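Local coordinates for uncharacterized protein (Bacteroides vulgatus, PDB 4FMR) that is of unknown function but probably binds DNA through an HU/IHF-like domain, which is joined to an Ig-like domain, at residues 171-176 and 182-187. Numbering follows the deposited sequence.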
ATOM      1  N   GLY B 171      -7.400  18.927  24.031  1.00 46.95           N
ATOM      2  CA  GLY B 171      -7.879  17.694  23.428  1.00 44.52           C
ATOM      3  C   GLY B 171      -7.401  17.446  22.011  1.00 46.72           C
ATOM      4  O   GLY B 171      -6.511  18.137  21.500  1.00 46.65           O
ATOM      5  N   VAL B 172      -7.981  16.417  21.384  1.00 41.72           N
ATOM      6  CA  VAL B 172      -7.647  16.015  20.025  1.00 39.17           C
ATOM      7  C   VAL B 172      -8.817  16.381  19.114  1.00 42.29           C
ATOM      8  O   VAL B 172      -9.968  16.108  19.448  1.00 41.76           O
ATOM      9  CB  VAL B 172      -7.256  14.517  19.901  1.00 40.38           C
ATOM     10  CG1 VAL B 172      -6.643  14.233  18.528  1.00 38.64           C
ATOM     11  CG2 VAL B 172      -6.285  14.114  21.009  1.00 40.09           C
ATOM     12  N   THR B 173      -8.495  17.042  17.981  1.00 37.72           N
ATOM     13  CA  THR B 173      -9.427  17.462  16.942  1.00 36.19           C
ATOM     14  C   THR B 173      -8.987  16.956  15.572  1.00 38.28           C
ATOM     15  O   THR B 173      -7.796  16.731  15.318  1.00 36.03           O
ATOM     16  CB  THR B 173      -9.578  19.004  16.892  1.00 40.73           C
ATOM     17  OG1 THR B 173      -8.301  19.590  16.684  1.00 43.72           O
ATOM     18  CG2 THR B 173     -10.246  19.599  18.137  1.00 38.03           C
ATOM     19  N   LEU B 174      -9.965  16.811  14.686  1.00 35.92           N
ATOM     20  CA  LEU B 174      -9.788  16.452  13.278  1.00 35.52           C
ATOM     21  C   LEU B 174     -10.490  17.472  12.437  1.00 37.48           C
ATOM     22  O   LEU B 174     -11.686  17.687  12.623  1.00 36.92           O
ATOM     23  CB  LEU B 174     -10.334  15.057  12.975  1.00 35.42           C
ATOM     24  CG  LEU B 174      -9.713  13.917  13.770  1.00 40.68           C
ATOM     25  CD1 LEU B 174     -10.733  12.837  13.986  1.00 41.05           C
ATOM     26  CD2 LEU B 174      -8.468  13.393  13.089  1.00 41.33           C
ATOM     27  N   ALA B 175      -9.755  18.137  11.554  1.00 33.66           N
ATOM     28  CA  ALA B 175     -10.341  19.133  10.668  1.00 33.21           C
ATOM     29  C   ALA B 175     -10.340  18.576   9.255  1.00 34.94           C
ATOM     30  O   ALA B 175      -9.282  18.219   8.735  1.00 32.37           O
ATOM     31  CB  ALA B 175      -9.576  20.457  10.752  1.00 33.99           C
ATOM     32  N   SER B 176     -11.530  18.452   8.662  1.00 32.35           N
ATOM     33  CA  SER B 176     -11.739  17.927   7.308  1.00 31.77           C
ATOM     34  C   SER B 176     -11.064  18.805   6.223  1.00 36.22           C
ATOM     35  O   SER B 176     -11.352  19.989   6.152  1.00 36.85           O
ATOM     36  CB  SER B 176     -13.239  17.841   7.026  1.00 34.46           C
ATOM     37  OG  SER B 176     -13.456  17.460   5.678  1.00 43.54           O
ATOM     38  N   VAL B 182     -14.548  20.691  11.931  1.00 37.91           N
ATOM     39  CA  VAL B 182     -13.727  20.192  13.027  1.00 37.51           C
ATOM     40  C   VAL B 182     -14.570  19.212  13.859  1.00 42.58           C
ATOM     41  O   VAL B 182     -15.712  19.511  14.198  1.00 43.30           O
ATOM     42  CB  VAL B 182     -13.123  21.338  13.896  1.00 41.98           C
ATOM     43  CG1 VAL B 182     -12.308  20.778  15.053  1.00 41.97           C
ATOM     44  CG2 VAL B 182     -12.258  22.289  13.056  1.00 41.49           C
ATOM     45  N   THR B 183     -14.002  18.039  14.148  1.00 39.36           N
ATOM     46  CA  THR B 183     -14.594  17.008  15.000  1.00 39.56           C
ATOM     47  C   THR B 183     -13.710  16.896  16.219  1.00 45.25           C
ATOM     48  O   THR B 183     -12.540  16.538  16.083  1.00 45.23           O
ATOM     49  CB  THR B 183     -14.739  15.627  14.260  1.00 44.53           C
ATOM     50  OG1 THR B 183     -15.512  15.747  13.069  1.00 44.33           O
ATOM     51  CG2 THR B 183     -15.335  14.523  15.156  1.00 42.51           C
ATOM     52  N   LYS B 184     -14.238  17.184  17.400  1.00 43.13           N
ATOM     53  CA  LYS B 184     -13.427  16.993  18.571  1.00 43.52           C
ATOM     54  C   LYS B 184     -13.675  15.591  19.122  1.00 49.18           C
ATOM     55  O   LYS B 184     -14.819  15.183  19.316  1.00 51.67           O
ATOM     56  CB  LYS B 184     -13.654  18.069  19.640  1.00 46.94           C
ATOM     57  CG  LYS B 184     -12.598  17.962  20.755  1.00 48.35           C
ATOM     58  CD  LYS B 184     -12.584  19.146  21.660  1.00 59.17           C
ATOM     59  CE  LYS B 184     -11.626  18.912  22.788  1.00 75.57           C
ATOM     60  NZ  LYS B 184     -11.759  19.956  23.827  1.00 90.76           N
ATOM     61  N   ILE B 185     -12.598  14.858  19.359  1.00 44.17           N
ATOM     62  CA  ILE B 185     -12.636  13.544  19.977  1.00 43.74           C
ATOM     63  C   ILE B 185     -12.927  13.757  21.473  1.00 47.85           C
ATOM     64  O   ILE B 185     -12.266  14.582  22.116  1.00 46.30           O
ATOM     65  CB  ILE B 185     -11.289  12.801  19.696  1.00 46.06           C
ATOM     66  CG1 ILE B 185     -11.246  12.318  18.223  1.00 45.47           C
ATOM     67  CG2 ILE B 185     -11.023  11.645  20.692  1.00 44.91           C
ATOM     68  CD1 ILE B 185      -9.917  12.257  17.651  1.00 50.21           C
ATOM     69  N   ASP B 186     -13.919  13.032  22.022  1.00 46.11           N
ATOM     70  CA  ASP B 186     -14.232  13.120  23.452  1.00 47.70           C
ATOM     71  C   ASP B 186     -12.993  12.693  24.238  1.00 49.98           C
ATOM     72  O   ASP B 186     -12.310  11.746  23.841  1.00 46.84           O
ATOM     73  CB  ASP B 186     -15.456  12.258  23.813  1.00 51.44           C
ATOM     74  CG  ASP B 186     -16.049  12.521  25.203  1.00 74.61           C
ATOM     75  OD1 ASP B 186     -15.296  12.434  26.205  1.00 77.45           O
ATOM     76  OD2 ASP B 186     -17.276  12.741  25.293  1.00 85.90           O
ATOM     77  N   ASN B 187     -12.673  13.427  25.310  1.00 47.77           N
ATOM     78  CA  ASN B 187     -11.499  13.183  26.142  1.00 48.45           C
ATOM     79  C   ASN B 187     -11.444  11.764  26.689  1.00 51.73           C
ATOM     80  O   ASN B 187     -10.335  11.281  26.911  1.00 51.03           O
ATOM     81  CB  ASN B 187     -11.438  14.170  27.303  1.00 53.90           C
ATOM     82  CG  ASN B 187     -10.900  15.531  26.927  1.00 72.67           C
ATOM     83  OD1 ASN B 187     -10.241  15.729  25.893  1.00 57.93           O
ATOM     84  ND2 ASN B 187     -11.126  16.490  27.800  1.00 70.07           N
TER
HETATM   85  O   HOH W   1      -9.895  15.116  23.065  1.00 47.41           O
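The amide of Asn187 is the flat side-chain group that touches the partner strand, its OD1 lying 3.9 Å from Gly171 CA. Leu174 and Thr183 form a hydrogen-bonded antiparallel pair, N to O in both directions, the donors tilted somewhat from the carbonyl planes. Ile185 N reaches Val172 O at 2.9 Å; in place of the return bond, a water accepts from Val172 N and donates to Ile185 O and Asn187 OD1. C-H...O contacts from Val182 CA to Leu174 O and Thr173 CA to Thr183 O complete the ladder of an antiparallel beta hairpin. On one face, beta-branched Val182 and Thr173 suit the extended backbone: Val182 CG1, anti to its backbone N (chi1 178°), meets Thr173 CB at 3.7 Å, while CG2 meets Ala175 CB. The extended chain of Lys184 crosses Thr173, CG meeting CG2, and its ammonium bonds Val170 O. Gly171, without a side chain, lets Lys184 CE pass 4.0 Å from its CA, and its backbone angles (phi 140°, psi -171°) suit glycine. On the face that carries Leu174 and Thr183, Ile185 CD1 meets Leu174 CD1 (3.8 Å) and Val172 CG1 (3.9 Å), branched apolar groups that fit a buried setting. Leu174 extends this packing to Leu213, Ile237 and Ile239, and Ile185 touches Pro203. Strand 171-176 pairs on its other edge with strand 209-217, leaving 182-184 outermost in this sheet of the Ig-like domain.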